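Chitin binding domain (Burkholderia pseudomallei, PDB 3UAM) is probably an AA10 lytic polysaccharide monooxygenase that binds chitin or a related polysaccharide and cleaves it oxidatively. Local coordinates at residues R39-Q44 with D89-L94; H124-R128 with T160-W165; P153-Y157 with H181-P186. The contacts are given in a common frame with arbitrary orientation. Residue numbers count along the deposited sequence, not the author numbering.

Interaction 1 of 3, residues R39-Q44 with D89-L94; sequences RLDFGQ and DARAQL
Arg-39 is turn-like, Leu-40 and Asp-41 are extended, and a short helix starts at Phe-42. Residues 90-94 begin a 3-10 helix, with Ala-92 N, Gln-93 N and Leu-94 N hydrogen-bonding back to the carbonyls three residues earlier. CA atoms lie closest at Leu-40 and Ala-90 (6.6 Å) and at Gln-44 and Arg-91 (6.4 Å). Gln-93 (chi1 m, chi2 t) pairs with Arg-39 twice over: its NE2 donates to Arg-39 O (3.0 Å), while its OE1 accepts from Arg-39 NE (3.0 Å) and NH2 (3.1 Å). Leu-40 (m, t) packs against the 3-10 segment, with CD2 4.0 Å from Ala-90 CB and CD1 4.1 Å from Leu-94 CD1. Gln-44 NE2 makes a weak hydrogen bond to Asp-89 OD2 (3.2 Å). Asp-89 OD2 also forms a salt bridge with Arg-91 NH2 (2.9 Å). Each helical element is capped at its start: an Asx turn from Asp-89 OD1 to Arg-91 N (3.0 Å), and a capping box with Asp-41 OD1 to Gln-44 N (3.0 Å) and Gln-44 OE1 to Asp-41 N (2.9 Å).

Interaction 2 of 3, residues H124-R128 with T160-W165; sequences HKTRR and TYQPYW
Residues 124-126 are extended. The chain then turns a corner at Arg-127 (phi -84°, psi -45°) and is extended again at Arg-128. Residues 160-165 form an irregular loop with a cis peptide before Pro-163. CA atoms are closest for Lys-125 and Tyr-164 (7.5 Å) and for Arg-127 and Thr-160 (7.4 Å). The hydrogen bonds between the two segments all run from a basic side chain to a backbone carbonyl. Lys-125 is fully stretched beyond an m chi1, and its NZ reaches Tyr-164 O at 2.9 Å. Arg-127 (chi1 t, chi2 p, chi3 p) folds round so that NH1 (2.9 Å) and NH2 (3.1 Å) both donate to Tyr-161 O, which lies near the guanidinium plane. Van der Waals contacts are few: Arg-127 NH1 is 3.8 Å from Gln-162 CG, and Arg-127 NH2 is 4.3 Å from Tyr-164 CB. Charge pairing lies outside the two segments, where Arg-127 NE forms a salt bridge with Asp-69. The contact thus ties the start of strand 126-133 to the loop that runs from strand 155-158 to helix 169-173. Lys-125 also touches that helix, at Ala-169 and Asp-170.

Interaction 3 of 3, residues P153-Y157 with H181-P186; sequences PLKVY and HEFNLP
This contact packs two strands face to face across a beta sandwich, consistent with the immunoglobulin-like core of AA10 enzymes. Strands 155-157 and 181-184 run roughly antiparallel (156°), with axes 9.1 Å apart and no clear direct hydrogen bond between them. CA atoms match at Lys-155 and Phe-183 (7.5 Å). Tyr-157 and His-181, both chi1 m, point toward each other. Their rings stack face to face, with centroids 3.6 Å apart and planes at 8°. His-181 ND1 is also hydrogen-bonded to Tyr-131 OH. Phe-183, chi1 p, takes Lys-155 CB over one ring face, 4.0 Å from its CD2. Leu-154 (chi1 t, chi2 p) puts CD2 3.6 Å from Phe-183 CE1 and CD1 3.9 Å from Pro-186 CD. Leu-154 and Lys-155 form a classic beta bulge, both facing Tyr-131. At the sandwich edge a single water links the strands: it lies 2.7 Å from Tyr-157 OH and accepts from Glu-182 N at 2.9 Å.

Overall arrangement
Interactions 2 and 3 share part of one sheet, while interaction 1 is separate. Strands 126-133 and 155-158 are neighbours in that sheet. There the two contacts touch, with Arg-128 CB 3.3 Å from Tyr-157 O, and their segments alternate along the chain. Interaction 3 lies between the two sheets and is partly buried; rings and aliphatic groups dominate it. Interaction 2 is a surface contact, held by charged side chains on backbone carbonyls. Interaction 1 is partly buried and mixes amide, guanidinium, carboxylate and leucine contacts. It lies among the short helices and loops between strands 21-26 and 113-121, its centre about 27 Å from that of interaction 3, across the chain's centre.

Interaction 1 of 3, residues R39-Q44 with D89-L94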
loop_
_atom_site.group_PDB
_atom_site.type_symbol
_atom_site.label_atom_id
_atom_site.label_comp_id
_atom_site.label_asym_id
_atom_site.label_seq_id
_atom_site.Cartn_x
_atom_site.Cartn_y
_atom_site.Cartn_z
ATOM N N ARG A 39 -13.635 8.269 11.893
ATOM C CA ARG A 39 -13.950 8.886 10.594
ATOM C C ARG A 39 -14.034 7.902 9.426
ATOM O O ARG A 39 -14.477 8.268 8.348
ATOM C CB ARG A 39 -12.923 9.996 10.297
ATOM C CG ARG A 39 -12.904 11.061 11.409
ATOM C CD ARG A 39 -11.842 12.113 11.226
ATOM N NE ARG A 39 -11.772 12.596 9.853
ATOM C CZ ARG A 39 -10.847 13.443 9.415
ATOM N NH1 ARG A 39 -9.940 13.925 10.255
ATOM N NH2 ARG A 39 -10.835 13.836 8.147
ATOM N N LEU A 40 -13.575 6.670 9.624
ATOM C CA LEU A 40 -13.800 5.593 8.672
ATOM C C LEU A 40 -14.259 4.366 9.414
ATOM O O LEU A 40 -13.824 4.140 10.545
ATOM C CB LEU A 40 -12.508 5.243 7.945
ATOM C CG LEU A 40 -11.967 6.232 6.912
ATOM C CD1 LEU A 40 -10.646 5.712 6.355
ATOM C CD2 LEU A 40 -12.969 6.453 5.791
ATOM N N ASP A 41 -15.102 3.540 8.807
ATOM C CA ASP A 41 -15.457 2.296 9.491
ATOM C C ASP A 41 -14.439 1.195 9.174
ATOM O O ASP A 41 -13.542 1.391 8.378
ATOM C CB ASP A 41 -16.904 1.870 9.221
ATOM C CG ASP A 41 -17.186 1.616 7.773
ATOM O OD1 ASP A 41 -16.349 1.000 7.091
ATOM O OD2 ASP A 41 -18.279 2.011 7.320
ATOM N N PHE A 42 -14.575 0.046 9.819
ATOM C CA PHE A 42 -13.602 -1.030 9.682
ATOM C C PHE A 42 -13.497 -1.560 8.247
ATOM O O PHE A 42 -12.392 -1.775 7.756
ATOM C CB PHE A 42 -13.954 -2.174 10.655
ATOM C CG PHE A 42 -12.888 -3.226 10.780
ATOM C CD1 PHE A 42 -11.737 -2.964 11.503
ATOM C CD2 PHE A 42 -13.045 -4.477 10.194
ATOM C CE1 PHE A 42 -10.749 -3.929 11.649
ATOM C CE2 PHE A 42 -12.065 -5.448 10.328
ATOM C CZ PHE A 42 -10.921 -5.174 11.068
ATOM N N GLY A 43 -14.639 -1.787 7.580
ATOM C CA GLY A 43 -14.617 -2.238 6.183
ATOM C C GLY A 43 -13.810 -1.284 5.306
ATOM O O GLY A 43 -12.904 -1.684 4.563
ATOM N N GLN A 44 -14.131 -0.005 5.423
ATOM C CA GLN A 44 -13.485 1.045 4.640
ATOM C C GLN A 44 -11.955 1.061 4.763
ATOM O O GLN A 44 -11.259 1.166 3.754
ATOM C CB GLN A 44 -14.061 2.409 5.048
ATOM C CG GLN A 44 -15.501 2.631 4.574
ATOM C CD GLN A 44 -16.082 3.952 5.055
ATOM O OE1 GLN A 44 -15.694 4.466 6.100
ATOM N NE2 GLN A 44 -17.003 4.515 4.288
ATOM N N ASP A 89 -17.256 7.163 -1.298
ATOM C CA ASP A 89 -17.704 7.287 0.080
ATOM C C ASP A 89 -16.622 7.978 0.951
ATOM O O ASP A 89 -15.766 8.675 0.409
ATOM C CB ASP A 89 -18.124 5.912 0.608
ATOM C CG ASP A 89 -16.947 4.969 0.827
ATOM O OD1 ASP A 89 -15.779 5.367 0.677
ATOM O OD2 ASP A 89 -17.204 3.789 1.152
ATOM N N ALA A 90 -16.665 7.796 2.275
ATOM C CA ALA A 90 -15.789 8.552 3.177
ATOM C C ALA A 90 -14.298 8.205 3.023
ATOM O O ALA A 90 -13.445 8.944 3.524
ATOM C CB ALA A 90 -16.230 8.396 4.628
ATOM N N ARG A 91 -13.979 7.113 2.334
ATOM C CA ARG A 91 -12.582 6.826 1.966
ATOM C C ARG A 91 -11.940 7.985 1.162
ATOM O O ARG A 91 -10.718 8.094 1.125
ATOM C CB ARG A 91 -12.469 5.534 1.161
ATOM C CG ARG A 91 -12.702 4.275 1.977
ATOM C CD ARG A 91 -12.804 3.039 1.089
ATOM N NE ARG A 91 -14.157 2.873 0.586
ATOM C CZ ARG A 91 -14.620 1.784 -0.020
ATOM N NH1 ARG A 91 -13.828 0.757 -0.306
ATOM N NH2 ARG A 91 -15.889 1.752 -0.391
ATOM N N ALA A 92 -12.757 8.826 0.524
ATOM C CA ALA A 92 -12.240 10.008 -0.193
ATOM C C ALA A 92 -11.445 10.973 0.676
ATOM O O ALA A 92 -10.565 11.663 0.163
ATOM C CB ALA A 92 -13.375 10.763 -0.888
ATOM N N GLN A 93 -11.764 11.042 1.972
ATOM C CA GLN A 93 -10.992 11.826 2.954
ATOM C C GLN A 93 -9.489 11.594 2.832
ATOM O O GLN A 93 -8.683 12.509 3.017
ATOM C CB GLN A 93 -11.387 11.434 4.395
ATOM C CG GLN A 93 -12.706 11.982 4.886
ATOM C CD GLN A 93 -13.202 11.317 6.183
ATOM O OE1 GLN A 93 -13.118 11.900 7.253
ATOM N NE2 GLN A 93 -13.708 10.083 6.080
ATOM N N LEU A 94 -9.120 10.352 2.535
ATOM C CA LEU A 94 -7.721 9.952 2.511
ATOM C C LEU A 94 -6.863 10.710 1.513
ATOM O O LEU A 94 -5.673 10.833 1.728
ATOM C CB LEU A 94 -7.604 8.445 2.256
ATOM C CG LEU A 94 -8.080 7.578 3.433
ATOM C CD1 LEU A 94 -8.445 6.194 2.913
ATOM C CD2 LEU A 94 -7.032 7.481 4.549
#

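Interaction 2 of 3, residues H124-R128 with T160-W165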
loop_
_atom_site.group_PDB
_atom_site.type_symbol
_atom_site.label_atom_id
_atom_site.label_comp_id
_atom_site.label_asym_id
_atom_site.label_seq_id
_atom_site.Cartn_x
_atom_site.Cartn_y
_atom_site.Cartn_z
ATOM N N HIS A 124 -6.174 -12.906 0.609
ATOM C CA HIS A 124 -6.040 -13.318 -0.791
ATOM C C HIS A 124 -4.769 -14.076 -1.058
ATOM O O HIS A 124 -3.767 -13.931 -0.332
ATOM C CB HIS A 124 -6.001 -12.063 -1.656
ATOM C CG HIS A 124 -7.349 -11.499 -1.983
ATOM N ND1 HIS A 124 -8.218 -12.147 -2.769
ATOM C CD2 HIS A 124 -7.959 -10.304 -1.607
ATOM C CE1 HIS A 124 -9.337 -11.398 -2.914
ATOM N NE2 HIS A 124 -9.170 -10.260 -2.208
ATOM N N LYS A 125 -4.775 -14.872 -2.124
ATOM C CA LYS A 125 -3.514 -15.344 -2.730
ATOM C C LYS A 125 -2.648 -14.151 -3.134
ATOM O O LYS A 125 -3.091 -13.297 -3.861
ATOM C CB LYS A 125 -3.798 -16.192 -3.959
ATOM C CG LYS A 125 -4.434 -17.527 -3.647
ATOM C CD LYS A 125 -4.712 -18.328 -4.906
ATOM C CE LYS A 125 -5.324 -19.686 -4.571
ATOM N NZ LYS A 125 -5.560 -20.534 -5.777
ATOM N N THR A 126 -1.417 -14.100 -2.657
ATOM C CA THR A 126 -0.576 -12.901 -2.770
ATOM C C THR A 126 0.625 -13.088 -3.701
ATOM O O THR A 126 1.383 -14.027 -3.532
ATOM C CB THR A 126 -0.030 -12.531 -1.401
ATOM O OG1 THR A 126 -1.118 -12.310 -0.503
ATOM C CG2 THR A 126 0.868 -11.279 -1.478
ATOM N N ARG A 127 0.815 -12.179 -4.654
ATOM C CA ARG A 127 2.029 -12.204 -5.471
ATOM C C ARG A 127 3.180 -11.492 -4.786
ATOM O O ARG A 127 4.281 -11.996 -4.767
ATOM C CB ARG A 127 1.798 -11.616 -6.869
ATOM C CG ARG A 127 3.011 -11.719 -7.781
ATOM C CD ARG A 127 3.587 -13.132 -7.840
ATOM N NE ARG A 127 2.593 -14.112 -8.254
ATOM C CZ ARG A 127 2.689 -15.429 -8.069
ATOM N NH1 ARG A 127 3.719 -15.947 -7.425
ATOM N NH2 ARG A 127 1.709 -16.233 -8.476
ATOM N N ARG A 128 2.916 -10.320 -4.224
ATOM C CA ARG A 128 3.959 -9.528 -3.578
ATOM C C ARG A 128 3.398 -8.458 -2.626
ATOM O O ARG A 128 2.204 -8.149 -2.633
ATOM C CB ARG A 128 4.860 -8.874 -4.632
ATOM C CG ARG A 128 4.174 -7.778 -5.438
ATOM C CD ARG A 128 5.067 -7.062 -6.460
ATOM N NE ARG A 128 5.592 -7.962 -7.493
ATOM C CZ ARG A 128 4.856 -8.512 -8.458
ATOM N NH1 ARG A 128 3.544 -8.291 -8.525
ATOM N NH2 ARG A 128 5.427 -9.305 -9.354
ATOM N N THR A 160 7.067 -16.568 -5.008
ATOM C CA THR A 160 7.489 -17.153 -6.276
ATOM C C THR A 160 6.604 -18.292 -6.773
ATOM O O THR A 160 6.755 -18.731 -7.910
ATOM C CB THR A 160 8.922 -17.697 -6.175
ATOM O OG1 THR A 160 8.961 -18.741 -5.184
ATOM C CG2 THR A 160 9.930 -16.547 -5.798
ATOM N N TYR A 161 5.662 -18.764 -5.964
ATOM C CA TYR A 161 4.924 -19.974 -6.351
ATOM C C TYR A 161 3.995 -19.697 -7.547
ATOM O O TYR A 161 3.191 -18.755 -7.510
ATOM C CB TYR A 161 4.124 -20.552 -5.198
ATOM C CG TYR A 161 3.453 -21.850 -5.591
ATOM C CD1 TYR A 161 4.158 -23.042 -5.590
ATOM C CD2 TYR A 161 2.135 -21.863 -6.016
ATOM C CE1 TYR A 161 3.562 -24.223 -5.995
ATOM C CE2 TYR A 161 1.523 -23.027 -6.419
ATOM C CZ TYR A 161 2.231 -24.202 -6.416
ATOM O OH TYR A 161 1.597 -25.342 -6.818
ATOM N N GLN A 162 4.116 -20.509 -8.592
ATOM C CA GLN A 162 3.319 -20.340 -9.827
ATOM C C GLN A 162 3.001 -21.690 -10.448
ATOM O O GLN A 162 3.789 -22.608 -10.309
ATOM C CB GLN A 162 4.095 -19.515 -10.856
ATOM C CG GLN A 162 4.487 -18.110 -10.445
ATOM C CD GLN A 162 5.433 -17.432 -11.439
ATOM O OE1 GLN A 162 5.171 -17.399 -12.627
ATOM N NE2 GLN A 162 6.526 -16.865 -10.929
ATOM N N PRO A 163 1.857 -21.816 -11.160
ATOM C CA PRO A 163 0.823 -20.807 -11.311
ATOM C C PRO A 163 0.011 -20.642 -10.026
ATOM O O PRO A 163 0.081 -21.494 -9.128
ATOM C CB PRO A 163 -0.064 -21.373 -12.415
ATOM C CG PRO A 163 0.140 -22.853 -12.345
ATOM C CD PRO A 163 1.569 -23.022 -11.958
ATOM N N TYR A 164 -0.782 -19.580 -9.944
ATOM C CA TYR A 164 -1.552 -19.327 -8.713
ATOM C C TYR A 164 -2.613 -20.388 -8.466
ATOM O O TYR A 164 -3.170 -20.444 -7.377
ATOM C CB TYR A 164 -2.203 -17.938 -8.731
ATOM C CG TYR A 164 -3.330 -17.745 -9.742
ATOM C CD1 TYR A 164 -4.603 -18.270 -9.534
ATOM C CD2 TYR A 164 -3.112 -17.015 -10.898
ATOM C CE1 TYR A 164 -5.630 -18.068 -10.472
ATOM C CE2 TYR A 164 -4.105 -16.820 -11.827
ATOM C CZ TYR A 164 -5.358 -17.331 -11.619
ATOM O OH TYR A 164 -6.313 -17.071 -12.572
ATOM N N TRP A 165 -2.920 -21.210 -9.477
ATOM C CA TRP A 165 -3.853 -22.339 -9.296
ATOM C C TRP A 165 -3.195 -23.677 -9.099
ATOM O O TRP A 165 -3.865 -24.718 -9.132
ATOM C CB TRP A 165 -4.800 -22.446 -10.468
ATOM C CG TRP A 165 -4.128 -22.755 -11.778
ATOM C CD1 TRP A 165 -3.722 -24.000 -12.276
ATOM C CD2 TRP A 165 -3.811 -21.804 -12.834
ATOM N NE1 TRP A 165 -3.175 -23.866 -13.518
ATOM C CE2 TRP A 165 -3.194 -22.579 -13.909
ATOM C CE3 TRP A 165 -3.947 -20.449 -12.976
ATOM C CZ2 TRP A 165 -2.735 -21.990 -15.063
ATOM C CZ3 TRP A 165 -3.504 -19.854 -14.164
ATOM C CH2 TRP A 165 -2.916 -20.617 -15.188
#

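Interaction 3 of 3, residues P153-Y157 with H181-P186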
loop_
_atom_site.group_PDB
_atom_site.type_symbol
_atom_site.label_atom_id
_atom_site.label_comp_id
_atom_site.label_asym_id
_atom_site.label_seq_id
_atom_site.Cartn_x
_atom_site.Cartn_y
_atom_site.Cartn_z
ATOM N N PRO A 153 11.366 0.694 -5.755
ATOM C CA PRO A 153 10.756 0.478 -4.445
ATOM C C PRO A 153 11.818 0.436 -3.348
ATOM O O PRO A 153 12.955 0.050 -3.588
ATOM C CB PRO A 153 10.029 -0.865 -4.591
ATOM C CG PRO A 153 10.589 -1.510 -5.821
ATOM C CD PRO A 153 11.173 -0.431 -6.680
ATOM N N LEU A 154 11.439 0.883 -2.158
ATOM C CA LEU A 154 12.311 0.754 -0.998
ATOM C C LEU A 154 12.526 -0.730 -0.688
ATOM O O LEU A 154 13.640 -1.152 -0.424
ATOM C CB LEU A 154 11.709 1.483 0.210
ATOM C CG LEU A 154 12.468 1.345 1.533
ATOM C CD1 LEU A 154 13.913 1.859 1.373
ATOM C CD2 LEU A 154 11.690 2.079 2.614
ATOM N N LYS A 155 11.462 -1.523 -0.779
ATOM C CA LYS A 155 11.554 -2.953 -0.510
ATOM C C LYS A 155 10.433 -3.729 -1.211
ATOM O O LYS A 155 9.310 -3.241 -1.341
ATOM C CB LYS A 155 11.515 -3.203 0.997
ATOM C CG LYS A 155 11.724 -4.659 1.388
ATOM C CD LYS A 155 13.173 -4.944 1.657
ATOM C CE LYS A 155 13.358 -6.383 2.071
ATOM N NZ LYS A 155 14.824 -6.555 2.166
ATOM N N VAL A 156 10.765 -4.924 -1.687
ATOM C CA VAL A 156 9.783 -5.789 -2.325
ATOM C C VAL A 156 9.894 -7.154 -1.645
ATOM O O VAL A 156 11.008 -7.627 -1.409
ATOM C CB VAL A 156 10.060 -5.947 -3.837
ATOM C CG1 VAL A 156 9.016 -6.843 -4.484
ATOM C CG2 VAL A 156 10.105 -4.586 -4.554
ATOM N N TYR A 157 8.753 -7.780 -1.352
ATOM C CA TYR A 157 8.713 -9.188 -0.950
ATOM C C TYR A 157 7.887 -9.949 -1.978
ATOM O O TYR A 157 6.662 -9.773 -2.059
ATOM C CB TYR A 157 8.082 -9.330 0.436
ATOM C CG TYR A 157 8.868 -8.667 1.540
ATOM C CD1 TYR A 157 8.670 -7.327 1.836
ATOM C CD2 TYR A 157 9.801 -9.396 2.304
ATOM C CE1 TYR A 157 9.372 -6.703 2.851
ATOM C CE2 TYR A 157 10.535 -8.774 3.312
ATOM C CZ TYR A 157 10.297 -7.424 3.582
ATOM O OH TYR A 157 10.972 -6.784 4.579
ATOM N N HIS A 181 6.965 -7.539 8.071
ATOM C CA HIS A 181 8.126 -7.191 7.253
ATOM C C HIS A 181 8.989 -6.250 8.018
ATOM O O HIS A 181 8.477 -5.473 8.819
ATOM C CB HIS A 181 7.672 -6.544 5.960
ATOM C CG HIS A 181 6.959 -7.505 5.025
ATOM N ND1 HIS A 181 5.893 -7.146 4.288
ATOM C CD2 HIS A 181 7.212 -8.846 4.726
ATOM C CE1 HIS A 181 5.496 -8.197 3.538
ATOM N NE2 HIS A 181 6.291 -9.239 3.818
ATOM N N GLU A 182 10.292 -6.297 7.780
ATOM C CA GLU A 182 11.226 -5.384 8.448
ATOM C C GLU A 182 12.286 -4.914 7.474
ATOM O O GLU A 182 12.874 -5.714 6.750
ATOM C CB GLU A 182 11.905 -6.053 9.662
ATOM C CG GLU A 182 12.805 -5.105 10.471
ATOM C CD GLU A 182 13.109 -5.618 11.876
ATOM O OE1 GLU A 182 13.441 -6.813 11.997
ATOM O OE2 GLU A 182 12.990 -4.834 12.868
ATOM N N PHE A 183 12.540 -3.615 7.471
ATOM C CA PHE A 183 13.607 -3.047 6.656
ATOM C C PHE A 183 14.096 -1.731 7.254
ATOM O O PHE A 183 13.498 -1.209 8.190
ATOM C CB PHE A 183 13.122 -2.839 5.217
ATOM C CG PHE A 183 11.757 -2.218 5.105
ATOM C CD1 PHE A 183 11.597 -0.854 5.172
ATOM C CD2 PHE A 183 10.633 -3.010 4.865
ATOM C CE1 PHE A 183 10.341 -0.282 5.035
ATOM C CE2 PHE A 183 9.368 -2.445 4.740
ATOM C CZ PHE A 183 9.223 -1.078 4.825
ATOM N N ASN A 184 15.165 -1.189 6.690
ATOM C CA ASN A 184 15.698 0.066 7.166
ATOM C C ASN A 184 15.166 1.191 6.332
ATOM O O ASN A 184 15.195 1.119 5.099
ATOM C CB ASN A 184 17.215 0.070 7.097
ATOM C CG ASN A 184 17.820 -0.926 8.042
ATOM O OD1 ASN A 184 18.108 -2.051 7.651
ATOM N ND2 ASN A 184 17.966 -0.543 9.312
ATOM N N LEU A 185 14.702 2.246 6.995
ATOM C CA LEU A 185 14.300 3.450 6.287
ATOM C C LEU A 185 15.535 4.118 5.686
ATOM O O LEU A 185 16.613 4.084 6.288
ATOM C CB LEU A 185 13.581 4.435 7.234
ATOM C CG LEU A 185 12.239 4.012 7.823
ATOM C CD1 LEU A 185 11.708 5.058 8.812
ATOM C CD2 LEU A 185 11.238 3.736 6.711
ATOM N N PRO A 186 15.384 4.754 4.516
ATOM C CA PRO A 186 16.513 5.468 3.912
ATOM C C PRO A 186 16.763 6.819 4.598
ATOM O O PRO A 186 16.130 7.133 5.598
ATOM C CB PRO A 186 16.059 5.658 2.470
ATOM C CG PRO A 186 14.576 5.776 2.575
ATOM C CD PRO A 186 14.146 4.945 3.748
HETATM O O HOH W 1 11.499 -8.591 6.461
#